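Local coordinates for protein TetR/AcrR family transcriptional regulator (Bradyrhizobium diazoefficiens, PDB 6G8G) that acts as a TetR-family transcriptional repressor that responds to flavonoids, binding genistein, which probably induces release from DNA, at residues T107-K112 / L181-G186; F100-L105 / Q197-G202; R111-F116 / R132-S137; A29-F34 / V117-N122. All blocks are in the same frame, centred on the assembly; numbering follows the deposited sequence.

How the interactions relate
Three of the contacts, interactions 1, 2 and 3, lie within the C-terminal AefR-like domain, and interaction 4 joins that region to the N-terminal TetR DNA-binding region. Helix 93-109 serves both interaction 1 and interaction 2, whose centres are about 14 Å apart. The turn at 111-112 is common to interactions 1 and 3, and helix 114-121 then serves interactions 3 and 4, with centres about 11 Å apart, where Phe116 packs on Trp31. Along the chain, interactions 1 and 3 are nested inside the loop closed by interaction 2. A chain of touching helices thus runs from the genistein pocket to the N-terminal region, a plausible route for the ligand signal.

Interaction 1 of 4, residues T107-K112 / L181-G186; sequences TFIHRK and LLIVLG. With GEN (genistein), chain G.
Ile183 O takes the backbone N-H of Gly186 at 2.9 Å, and Arg111 NH1 from the other segment lies beside this same Ile183 O at 3.2 Å, at too poor an angle to count as a hydrogen bond. The arginine gets there on a chain extended from CG to NE, sliding past Ile183 in the opposite direction so that one face of its guanidinium rests on Ile183 CG2. The other branch of Ile183 points into the turn of helix 93-109: CD1 sits 3.6 Å from Phe108 O and 4.0 Å from Phe108 CB, with Ile109 next to it. Both helices end here in Schellman motifs, with Arg111 and Gly186 at positive phi. Arg111 N bonds to Phe108 O at 3.0 Å.

On the ligand side, Leu181 lies over one face of the fused bicyclic ring of genistein. Its CG stands anti to the backbone N (chi1 176°), which brings CD1 to 3.5 Å from C1 of genistein, while CB and CD2 cover the neighbouring carbons. An alanine here would strip both methyls from that face and is likely to leave the fused ring able to shift. Phe108 meets the other end of the ligand with its ring edge, CE1 being 3.7 Å from genistein O14, which lies in the ring plane. Pro180 also lines the pocket, and Leu181 additionally packs on Val117 of the second subunit. The flavonoid is thus held from this side mainly by apolar surface, and the two helix ends that form this wall meet through one isoleucine.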
# COMPACT_ATOMS: atom_id res chain seq x y z
N THR A 107 -3.98 4.66 12.56
CA THR A 107 -2.58 4.40 12.26
C THR A 107 -2.15 4.95 10.94
O THR A 107 -1.06 5.46 10.79
CB THR A 107 -2.37 2.88 12.14
OG1 THR A 107 -2.43 2.32 13.44
CG2 THR A 107 -1.04 2.53 11.46
N PHE A 108 -2.95 4.74 9.94
CA PHE A 108 -2.57 5.20 8.61
C PHE A 108 -2.60 6.68 8.49
O PHE A 108 -1.70 7.29 7.94
CB PHE A 108 -3.51 4.64 7.57
CG PHE A 108 -3.22 3.25 7.23
CD1 PHE A 108 -2.20 2.97 6.39
CD2 PHE A 108 -3.96 2.22 7.77
CE1 PHE A 108 -1.92 1.66 6.04
CE2 PHE A 108 -3.68 0.90 7.45
CZ PHE A 108 -2.66 0.61 6.57
N ILE A 109 -3.67 7.26 9.01
CA ILE A 109 -3.90 8.70 8.89
C ILE A 109 -2.79 9.49 9.59
O ILE A 109 -2.31 10.46 9.05
CB ILE A 109 -5.25 9.06 9.48
CG1 ILE A 109 -6.33 8.50 8.56
CG2 ILE A 109 -5.39 10.55 9.66
CD1 ILE A 109 -7.63 8.23 9.29
N HIS A 110 -2.34 9.03 10.74
CA HIS A 110 -1.28 9.72 11.47
C HIS A 110 0.08 9.14 11.15
O HIS A 110 1.03 9.31 11.89
CB HIS A 110 -1.59 9.71 12.99
CG HIS A 110 -2.77 10.54 13.32
ND1 HIS A 110 -4.05 10.04 13.29
CD2 HIS A 110 -2.89 11.87 13.56
CE1 HIS A 110 -4.91 11.01 13.52
NE2 HIS A 110 -4.24 12.13 13.68
N ARG A 111 0.15 8.38 10.09
CA ARG A 111 1.41 7.92 9.55
C ARG A 111 2.32 7.35 10.60
O ARG A 111 3.50 7.69 10.66
CB ARG A 111 2.09 9.05 8.80
CG ARG A 111 1.22 9.72 7.77
CD ARG A 111 2.10 10.59 6.94
NE ARG A 111 1.29 11.42 6.07
CZ ARG A 111 1.72 11.95 4.94
NH1 ARG A 111 0.89 12.69 4.20
NH2 ARG A 111 2.98 11.74 4.53
N LYS A 112 1.79 6.46 11.42
CA LYS A 112 2.57 5.87 12.49
C LYS A 112 3.46 4.69 12.04
O LYS A 112 4.27 4.25 12.82
CB LYS A 112 1.62 5.43 13.63
CG LYS A 112 0.72 6.55 14.20
CD LYS A 112 0.27 6.23 15.63
CE LYS A 112 -1.01 6.96 16.10
NZ LYS A 112 -0.95 8.43 16.36
N LEU A 181 -2.57 4.79 -0.25
CA LEU A 181 -2.05 5.42 -1.45
C LEU A 181 -2.32 6.91 -1.47
O LEU A 181 -1.40 7.70 -1.67
CB LEU A 181 -2.69 4.82 -2.71
CG LEU A 181 -2.25 5.51 -4.01
CD1 LEU A 181 -0.80 5.17 -4.32
CD2 LEU A 181 -3.15 5.10 -5.14
N LEU A 182 -3.56 7.30 -1.24
CA LEU A 182 -3.89 8.71 -1.17
C LEU A 182 -3.04 9.48 -0.14
O LEU A 182 -2.55 10.57 -0.40
CB LEU A 182 -5.36 8.86 -0.85
CG LEU A 182 -6.24 8.35 -1.99
CD1 LEU A 182 -7.71 8.29 -1.61
CD2 LEU A 182 -6.09 9.25 -3.19
N ILE A 183 -2.82 8.88 1.02
CA ILE A 183 -2.08 9.52 2.08
C ILE A 183 -0.65 9.75 1.66
O ILE A 183 -0.10 10.82 1.81
CB ILE A 183 -2.13 8.65 3.35
CG1 ILE A 183 -3.51 8.77 3.97
CG2 ILE A 183 -1.09 9.07 4.36
CD1 ILE A 183 -3.79 7.73 5.04
N VAL A 184 -0.03 8.68 1.22
CA VAL A 184 1.31 8.69 0.72
C VAL A 184 1.53 9.74 -0.38
O VAL A 184 2.58 10.36 -0.44
CB VAL A 184 1.62 7.26 0.23
CG1 VAL A 184 2.65 7.25 -0.86
CG2 VAL A 184 2.11 6.43 1.40
N LEU A 185 0.56 9.91 -1.28
CA LEU A 185 0.67 10.92 -2.35
C LEU A 185 0.44 12.31 -1.83
O LEU A 185 0.66 13.28 -2.53
CB LEU A 185 -0.34 10.63 -3.46
CG LEU A 185 -0.10 9.32 -4.25
CD1 LEU A 185 -1.20 9.05 -5.26
CD2 LEU A 185 1.23 9.33 -4.96
N GLY A 186 -0.10 12.40 -0.63
CA GLY A 186 -0.42 13.68 -0.03
C GLY A 186 -1.71 14.23 -0.58
O GLY A 186 -1.88 15.43 -0.62
C1 GEN G . 0.30 1.96 -5.18
C2 GEN G . -0.87 1.86 -6.00
O2 GEN G . -0.83 2.07 -7.36
C3 GEN G . -2.13 1.52 -5.50
C4 GEN G . -2.28 1.29 -4.16
O4 GEN G . -3.54 0.97 -3.74
C5 GEN G . -1.08 1.41 -3.26
C6 GEN G . -1.17 1.17 -1.82
O6 GEN G . -2.31 0.86 -1.38
C7 GEN G . 0.07 1.38 -0.98
C8 GEN G . 1.33 1.68 -1.59
O9 GEN G . 1.41 1.88 -2.93
C10 GEN G . 0.28 1.76 -3.79
C11 GEN G . 0.02 0.94 0.46
C12 GEN G . 0.95 1.23 1.48
C13 GEN G . 0.79 0.54 2.72
C14 GEN G . -0.20 -0.47 2.91
O14 GEN G . -0.34 -1.13 4.11
C15 GEN G . -1.06 -0.83 1.88
C16 GEN G . -0.91 -0.16 0.68

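Interaction 2 of 4, residues F100-L105 / Q197-G202; sequences FARQYL and QEIEAG
Apolar contacts come first, and they converge on Ile199, whose side chain points from helix 192-210 into the surface of helix 93-109. Its CG2 meets Ala101 CB at 3.9 Å, and its CG1 lies at 3.9 Å from Leu105 CD1, one turn further along. The leucine and the isoleucine slide past each other in opposite directions, side against side. The end of the isoleucine touches main chain: CD1 reaches Arg102 CA at 3.6 Å and sits almost as near to Arg102 N, with Arg102 CB alongside at 3.9 Å. Holding CG1 anti to the carbonyl carbon (chi1 -70°) sends the long branch into this site and brings CG2 against Ala101 CB. Cut back to alanine, this position would leave Ala101, Arg102 and Leu105 without their shared partner and is likely to open a gap between the helices.

The helix axes approach to 10.0 Å and run at 129° to each other, closer to antiparallel than to parallel, with Ala101 small enough to let Ile199 lie near the backbone.

Two salt bridges border the apolar patch and tie the same two helices, each with one partner just beyond these segments. Arg102 NE pairs with Glu196 OE2, its chain bent at chi3, and Glu200 OE1 pairs with Arg98 NH2. Helix 164-176 also packs here, Phe171 on Ala101 and Val175 on Leu105. The contact itself is therefore a buried centre of apolar side chains against main chain, whose closeness rests on the fit of Ile199, while the neighbouring charges link the more exposed margin.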
# COMPACT_ATOMS: atom_id res chain seq x y z
N PHE A 100 -13.02 -1.26 15.74
CA PHE A 100 -11.73 -1.80 15.36
C PHE A 100 -11.23 -1.10 14.11
O PHE A 100 -10.08 -0.67 14.02
CB PHE A 100 -11.86 -3.30 15.14
CG PHE A 100 -10.55 -4.00 14.94
CD1 PHE A 100 -9.84 -4.49 16.02
CD2 PHE A 100 -10.02 -4.16 13.68
CE1 PHE A 100 -8.63 -5.13 15.86
CE2 PHE A 100 -8.81 -4.81 13.51
CZ PHE A 100 -8.11 -5.29 14.60
N ALA A 101 -12.12 -0.97 13.13
CA ALA A 101 -11.78 -0.27 11.92
C ALA A 101 -11.30 1.13 12.23
O ALA A 101 -10.29 1.56 11.71
CB ALA A 101 -12.98 -0.22 11.00
N ARG A 102 -12.03 1.85 13.07
CA ARG A 102 -11.65 3.23 13.35
C ARG A 102 -10.24 3.30 13.89
O ARG A 102 -9.48 4.13 13.48
CB ARG A 102 -12.64 3.88 14.31
CG ARG A 102 -12.53 5.39 14.37
CD ARG A 102 -13.57 6.03 15.31
NE ARG A 102 -14.98 5.83 14.90
CZ ARG A 102 -15.82 4.91 15.39
NH1 ARG A 102 -15.44 4.04 16.33
NH2 ARG A 102 -17.06 4.84 14.93
N GLN A 103 -9.87 2.40 14.79
CA GLN A 103 -8.53 2.48 15.39
C GLN A 103 -7.49 2.10 14.36
O GLN A 103 -6.42 2.68 14.32
CB GLN A 103 -8.40 1.63 16.65
CG GLN A 103 -9.31 2.03 17.84
CD GLN A 103 -9.48 3.53 18.02
OE1 GLN A 103 -10.62 4.04 18.01
NE2 GLN A 103 -8.37 4.25 18.15
N TYR A 104 -7.83 1.15 13.50
CA TYR A 104 -6.94 0.70 12.42
C TYR A 104 -6.58 1.82 11.46
O TYR A 104 -5.42 2.03 11.14
CB TYR A 104 -7.63 -0.39 11.64
CG TYR A 104 -6.87 -0.97 10.52
CD1 TYR A 104 -5.63 -1.54 10.72
CD2 TYR A 104 -7.39 -0.99 9.26
CE1 TYR A 104 -4.92 -2.11 9.69
CE2 TYR A 104 -6.70 -1.54 8.20
CZ TYR A 104 -5.47 -2.12 8.42
OH TYR A 104 -4.76 -2.62 7.35
N LEU A 105 -7.57 2.59 11.04
CA LEU A 105 -7.29 3.69 10.15
C LEU A 105 -6.52 4.80 10.82
O LEU A 105 -5.80 5.51 10.14
CB LEU A 105 -8.57 4.25 9.55
CG LEU A 105 -9.30 3.27 8.66
CD1 LEU A 105 -10.50 3.96 8.05
CD2 LEU A 105 -8.43 2.70 7.56
N GLN A 197 -17.38 7.51 6.96
CA GLN A 197 -17.93 7.10 5.69
C GLN A 197 -17.12 5.98 5.05
O GLN A 197 -17.69 5.06 4.48
CB GLN A 197 -18.04 8.27 4.73
CG GLN A 197 -19.21 9.18 5.03
CD GLN A 197 -19.13 10.53 4.31
OE1 GLN A 197 -18.47 10.69 3.28
NE2 GLN A 197 -19.82 11.51 4.87
N GLU A 198 -15.81 6.08 5.16
CA GLU A 198 -14.89 5.04 4.67
C GLU A 198 -15.15 3.72 5.34
O GLU A 198 -15.22 2.65 4.69
CB GLU A 198 -13.44 5.43 4.89
CG GLU A 198 -12.99 6.65 4.08
CD GLU A 198 -13.14 6.48 2.57
OE1 GLU A 198 -12.79 5.41 2.08
OE2 GLU A 198 -13.60 7.42 1.87
N ILE A 199 -15.35 3.79 6.64
CA ILE A 199 -15.59 2.60 7.43
C ILE A 199 -16.95 2.03 7.15
O ILE A 199 -17.07 0.83 7.02
CB ILE A 199 -15.55 2.94 8.92
CG1 ILE A 199 -14.13 3.27 9.32
CG2 ILE A 199 -16.06 1.78 9.75
CD1 ILE A 199 -14.04 3.85 10.71
N GLU A 200 -17.96 2.88 7.06
CA GLU A 200 -19.31 2.42 6.91
C GLU A 200 -19.43 1.69 5.57
O GLU A 200 -20.09 0.66 5.47
CB GLU A 200 -20.31 3.56 7.04
CG GLU A 200 -21.76 3.12 7.03
CD GLU A 200 -22.04 1.98 8.02
OE1 GLU A 200 -21.64 2.12 9.21
OE2 GLU A 200 -22.65 0.96 7.59
N ALA A 201 -18.76 2.22 4.54
CA ALA A 201 -18.80 1.60 3.21
C ALA A 201 -18.18 0.20 3.21
O ALA A 201 -18.75 -0.73 2.65
CB ALA A 201 -18.09 2.49 2.21
N GLY A 202 -17.02 0.08 3.86
CA GLY A 202 -16.30 -1.19 3.95
C GLY A 202 -17.02 -2.25 4.77
O GLY A 202 -17.11 -3.42 4.39

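Interaction 3 of 4, residues R111-F116 / R132-S137; sequences RKDVAF and RLFYES
Phe134 presents its ring end to helix 114-121 and to the turn before it, and two residues there meet it differently. Asp113 comes at the ring edge: OD1 lies near the ring plane, 4.2 Å from Phe134 CZ, and the carboxylate stands 73° from the ring, nearly upright against it. Phe116 approaches obliquely through its CB, 4.3 Å from Phe134 CE1. The phenyl ring of Phe116 is instead turned to Trp31, with which it meets ring to ring.

With CG anti to the backbone N (chi1 166°), Phe134 reaches out from helix 128-137 far enough to touch Val117 and Ile120 as well; Leu185 of the second subunit also packs on it. Its own helix ends with Ser137 OG giving a hydrogen bond of 2.6 Å to Leu133 O, which also takes Ser137 N from the opposite face of its plane.

The join between these helices is thus made by a buried aromatic ring, without polar bonds across it. The ring edge, slightly positive, is probably a mildly favourable place for the carboxylate oxygen of Asp113, though at this separation the effect would be small.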
# COMPACT_ATOMS: atom_id res chain seq x y z
N ARG A 111 0.15 8.38 10.09
CA ARG A 111 1.41 7.92 9.55
C ARG A 111 2.32 7.35 10.60
O ARG A 111 3.50 7.69 10.66
CB ARG A 111 2.09 9.05 8.80
CG ARG A 111 1.22 9.72 7.77
CD ARG A 111 2.10 10.59 6.94
NE ARG A 111 1.29 11.42 6.07
CZ ARG A 111 1.72 11.95 4.94
NH1 ARG A 111 0.89 12.69 4.20
NH2 ARG A 111 2.98 11.74 4.53
N LYS A 112 1.79 6.46 11.42
CA LYS A 112 2.57 5.87 12.49
C LYS A 112 3.46 4.69 12.04
O LYS A 112 4.27 4.25 12.82
CB LYS A 112 1.62 5.43 13.63
CG LYS A 112 0.72 6.55 14.20
CD LYS A 112 0.27 6.23 15.63
CE LYS A 112 -1.01 6.96 16.10
NZ LYS A 112 -0.95 8.43 16.36
N ASP A 113 3.35 4.22 10.80
CA ASP A 113 4.05 3.03 10.28
C ASP A 113 5.19 3.49 9.36
O ASP A 113 6.09 2.72 9.01
CB ASP A 113 3.05 2.11 9.52
CG ASP A 113 2.63 0.86 10.33
OD1 ASP A 113 3.23 0.53 11.39
OD2 ASP A 113 1.70 0.17 9.87
N VAL A 114 5.18 4.78 9.03
CA VAL A 114 5.82 5.23 7.79
C VAL A 114 7.35 5.29 7.84
O VAL A 114 8.01 4.80 6.92
CB VAL A 114 5.26 6.58 7.34
CG1 VAL A 114 5.99 7.10 6.12
CG2 VAL A 114 3.78 6.44 7.04
N ALA A 115 7.89 5.82 8.93
CA ALA A 115 9.32 5.82 9.13
C ALA A 115 9.91 4.41 9.03
O ALA A 115 10.91 4.18 8.32
CB ALA A 115 9.63 6.40 10.48
N PHE A 116 9.29 3.45 9.72
CA PHE A 116 9.77 2.05 9.67
C PHE A 116 9.78 1.50 8.28
O PHE A 116 10.74 0.84 7.85
CB PHE A 116 8.92 1.13 10.52
CG PHE A 116 9.48 0.93 11.89
CD1 PHE A 116 10.57 0.10 12.07
CD2 PHE A 116 8.95 1.59 12.96
CE1 PHE A 116 11.12 -0.08 13.29
CE2 PHE A 116 9.49 1.40 14.20
CZ PHE A 116 10.58 0.56 14.36
N ARG A 132 10.48 -9.41 7.15
CA ARG A 132 9.40 -10.32 7.54
C ARG A 132 9.06 -10.20 9.00
O ARG A 132 7.91 -10.34 9.40
CB ARG A 132 9.76 -11.76 7.24
CG ARG A 132 8.60 -12.70 7.45
CD ARG A 132 8.71 -13.90 6.54
NE ARG A 132 8.27 -13.68 5.17
CZ ARG A 132 7.00 -13.48 4.80
NH1 ARG A 132 6.02 -13.43 5.72
NH2 ARG A 132 6.72 -13.31 3.52
N LEU A 133 10.06 -9.93 9.81
CA LEU A 133 9.81 -9.73 11.22
C LEU A 133 8.83 -8.56 11.42
O LEU A 133 7.95 -8.62 12.26
CB LEU A 133 11.12 -9.46 11.96
CG LEU A 133 10.92 -9.16 13.45
CD1 LEU A 133 10.31 -10.35 14.17
CD2 LEU A 133 12.22 -8.77 14.11
N PHE A 134 9.04 -7.49 10.68
CA PHE A 134 8.15 -6.36 10.76
C PHE A 134 6.75 -6.75 10.31
O PHE A 134 5.76 -6.50 11.01
CB PHE A 134 8.66 -5.19 9.92
CG PHE A 134 7.62 -4.13 9.72
CD1 PHE A 134 7.33 -3.23 10.74
CD2 PHE A 134 6.87 -4.10 8.58
CE1 PHE A 134 6.35 -2.29 10.58
CE2 PHE A 134 5.90 -3.14 8.41
CZ PHE A 134 5.64 -2.24 9.41
N TYR A 135 6.66 -7.38 9.15
CA TYR A 135 5.37 -7.81 8.64
C TYR A 135 4.59 -8.67 9.64
O TYR A 135 3.42 -8.40 9.88
CB TYR A 135 5.50 -8.56 7.32
CG TYR A 135 4.17 -9.02 6.81
CD1 TYR A 135 3.26 -8.14 6.24
CD2 TYR A 135 3.78 -10.34 6.96
CE1 TYR A 135 2.03 -8.56 5.81
CE2 TYR A 135 2.54 -10.79 6.55
CZ TYR A 135 1.67 -9.90 5.97
OH TYR A 135 0.44 -10.40 5.60
N GLU A 136 5.25 -9.65 10.24
CA GLU A 136 4.57 -10.60 11.15
C GLU A 136 4.24 -10.01 12.50
O GLU A 136 3.29 -10.44 13.15
CB GLU A 136 5.37 -11.89 11.32
CG GLU A 136 5.57 -12.63 9.99
CD GLU A 136 5.97 -14.09 10.11
OE1 GLU A 136 6.55 -14.47 11.16
OE2 GLU A 136 5.70 -14.85 9.13
N SER A 137 4.99 -9.01 12.90
CA SER A 137 4.77 -8.36 14.20
C SER A 137 3.73 -7.26 14.15
O SER A 137 3.17 -6.91 15.16
CB SER A 137 6.09 -7.74 14.68
OG SER A 137 7.09 -8.73 14.74

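Interaction 4 of 4, residues A29-F34 / V117-N122; sequences AAWQLF and VRIIAN
Ile119 buries more of its surface here than any other residue, reaching from helix 114-121 to helix 23-37 with its CG1 and CD1. Its CG1 is anti to the carbonyl carbon (chi1 -70°), and that places the ethyl branch in the notch between Trp31 and Phe34. CD1 touches both: Trp31 CZ3 at 3.9 Å and Phe34 CB at 4.1 Å. CG1 passes close to the main chain, 4.0 Å from Phe34 O.

Phe34 comes second. Its CB faces Ile119, yet its ring leads away from the isoleucine and meets Phe39 and Phe69 edge-to-face. Ala30 O, one turn earlier in the same helix, stands 3.2 Å above one face of that ring, offset toward its rim.

Trp31 takes the smaller share. Having CG anti to the backbone N (chi1 178°) carries the indole out so that its six-membered ring reaches Ile119 and slants across the isoleucine methyl, neither face-on nor edge-on. Leu72 of helix 65-82 also packs on Trp31. The same helix joins the contact a second time, with Phe69 touching Ile119.

Helix 23-37 lies in the TetR DNA-binding region, and helix 114-121 belongs to the region that meets ligand and second subunit. At their buried junction the isoleucine methyl is set between an aromatic carbon of Trp31 and the CB of Phe34, with CG1 near a backbone oxygen. The contact works by shape, without polar bonds across it to fix the register, and a shift of either helix may be felt at this junction of the DNA-binding and ligand-binding regions.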
# COMPACT_ATOMS: atom_id res chain seq x y z
N ALA A 29 18.99 6.23 20.50
CA ALA A 29 20.07 6.78 19.69
C ALA A 29 20.14 6.10 18.31
O ALA A 29 20.46 6.74 17.30
CB ALA A 29 21.39 6.64 20.41
N ALA A 30 19.87 4.80 18.30
CA ALA A 30 19.94 4.03 17.08
C ALA A 30 18.78 4.39 16.21
O ALA A 30 18.92 4.50 15.00
CB ALA A 30 19.92 2.55 17.40
N TRP A 31 17.63 4.58 16.82
CA TRP A 31 16.45 4.97 16.05
C TRP A 31 16.77 6.27 15.31
O TRP A 31 16.59 6.37 14.10
CB TRP A 31 15.27 5.10 17.02
CG TRP A 31 14.01 5.53 16.47
CD1 TRP A 31 13.24 6.62 16.85
CD2 TRP A 31 13.30 4.88 15.46
NE1 TRP A 31 12.09 6.66 16.11
CE2 TRP A 31 12.10 5.61 15.24
CE3 TRP A 31 13.56 3.73 14.68
CZ2 TRP A 31 11.17 5.23 14.29
CZ3 TRP A 31 12.65 3.37 13.74
CH2 TRP A 31 11.46 4.11 13.55
N GLN A 32 17.29 7.25 16.05
CA GLN A 32 17.64 8.53 15.48
C GLN A 32 18.54 8.37 14.25
O GLN A 32 18.29 8.96 13.20
CB GLN A 32 18.34 9.37 16.53
CG GLN A 32 18.71 10.78 16.09
CD GLN A 32 17.54 11.68 15.72
OE1 GLN A 32 17.08 12.45 16.55
NE2 GLN A 32 17.11 11.65 14.45
N LEU A 33 19.60 7.59 14.37
CA LEU A 33 20.51 7.44 13.26
C LEU A 33 19.91 6.69 12.07
O LEU A 33 20.16 7.03 10.92
CB LEU A 33 21.80 6.74 13.71
CG LEU A 33 22.71 7.61 14.57
CD1 LEU A 33 23.81 6.79 15.22
CD2 LEU A 33 23.34 8.71 13.72
N PHE A 34 19.14 5.66 12.35
CA PHE A 34 18.54 4.90 11.29
C PHE A 34 17.65 5.82 10.47
O PHE A 34 17.62 5.71 9.24
CB PHE A 34 17.74 3.71 11.82
CG PHE A 34 18.58 2.64 12.45
CD1 PHE A 34 19.91 2.49 12.15
CD2 PHE A 34 18.02 1.77 13.34
CE1 PHE A 34 20.68 1.52 12.77
CE2 PHE A 34 18.78 0.80 13.96
CZ PHE A 34 20.11 0.67 13.67
N VAL A 117 8.68 1.74 7.59
CA VAL A 117 8.56 1.19 6.27
C VAL A 117 9.58 1.84 5.36
O VAL A 117 10.14 1.21 4.46
CB VAL A 117 7.14 1.40 5.74
CG1 VAL A 117 7.06 1.02 4.27
CG2 VAL A 117 6.15 0.60 6.57
N ARG A 118 9.81 3.13 5.58
CA ARG A 118 10.77 3.82 4.77
C ARG A 118 12.12 3.19 4.96
O ARG A 118 12.80 2.87 4.01
CB ARG A 118 10.84 5.28 5.15
CG ARG A 118 11.05 6.10 3.93
CD ARG A 118 11.19 7.54 4.37
NE ARG A 118 9.96 8.23 3.99
CZ ARG A 118 9.15 8.92 4.80
NH1 ARG A 118 9.46 9.08 6.10
NH2 ARG A 118 8.05 9.48 4.27
N ILE A 119 12.51 3.02 6.21
CA ILE A 119 13.80 2.47 6.53
C ILE A 119 14.00 1.08 5.95
O ILE A 119 15.04 0.83 5.37
CB ILE A 119 14.03 2.40 8.04
CG1 ILE A 119 14.20 3.80 8.59
CG2 ILE A 119 15.28 1.60 8.34
CD1 ILE A 119 14.06 3.87 10.09
N ILE A 120 13.00 0.22 6.06
CA ILE A 120 13.11 -1.12 5.50
C ILE A 120 13.10 -1.14 3.95
O ILE A 120 13.88 -1.87 3.30
CB ILE A 120 12.01 -2.02 6.04
CG1 ILE A 120 12.22 -2.19 7.52
CG2 ILE A 120 12.06 -3.38 5.35
CD1 ILE A 120 10.96 -2.57 8.27
N ALA A 121 12.20 -0.36 3.36
CA ALA A 121 12.09 -0.31 1.92
C ALA A 121 13.37 0.20 1.27
O ALA A 121 13.70 -0.21 0.16
CB ALA A 121 10.94 0.59 1.53
N ASN A 122 14.04 1.11 1.95
CA ASN A 122 15.21 1.76 1.39
C ASN A 122 16.38 0.79 1.39
O ASN A 122 17.41 1.05 0.78
CB ASN A 122 15.48 3.13 2.07
CG ASN A 122 14.59 4.25 1.52
OD1 ASN A 122 13.46 4.04 1.06
ND2 ASN A 122 15.12 5.46 1.55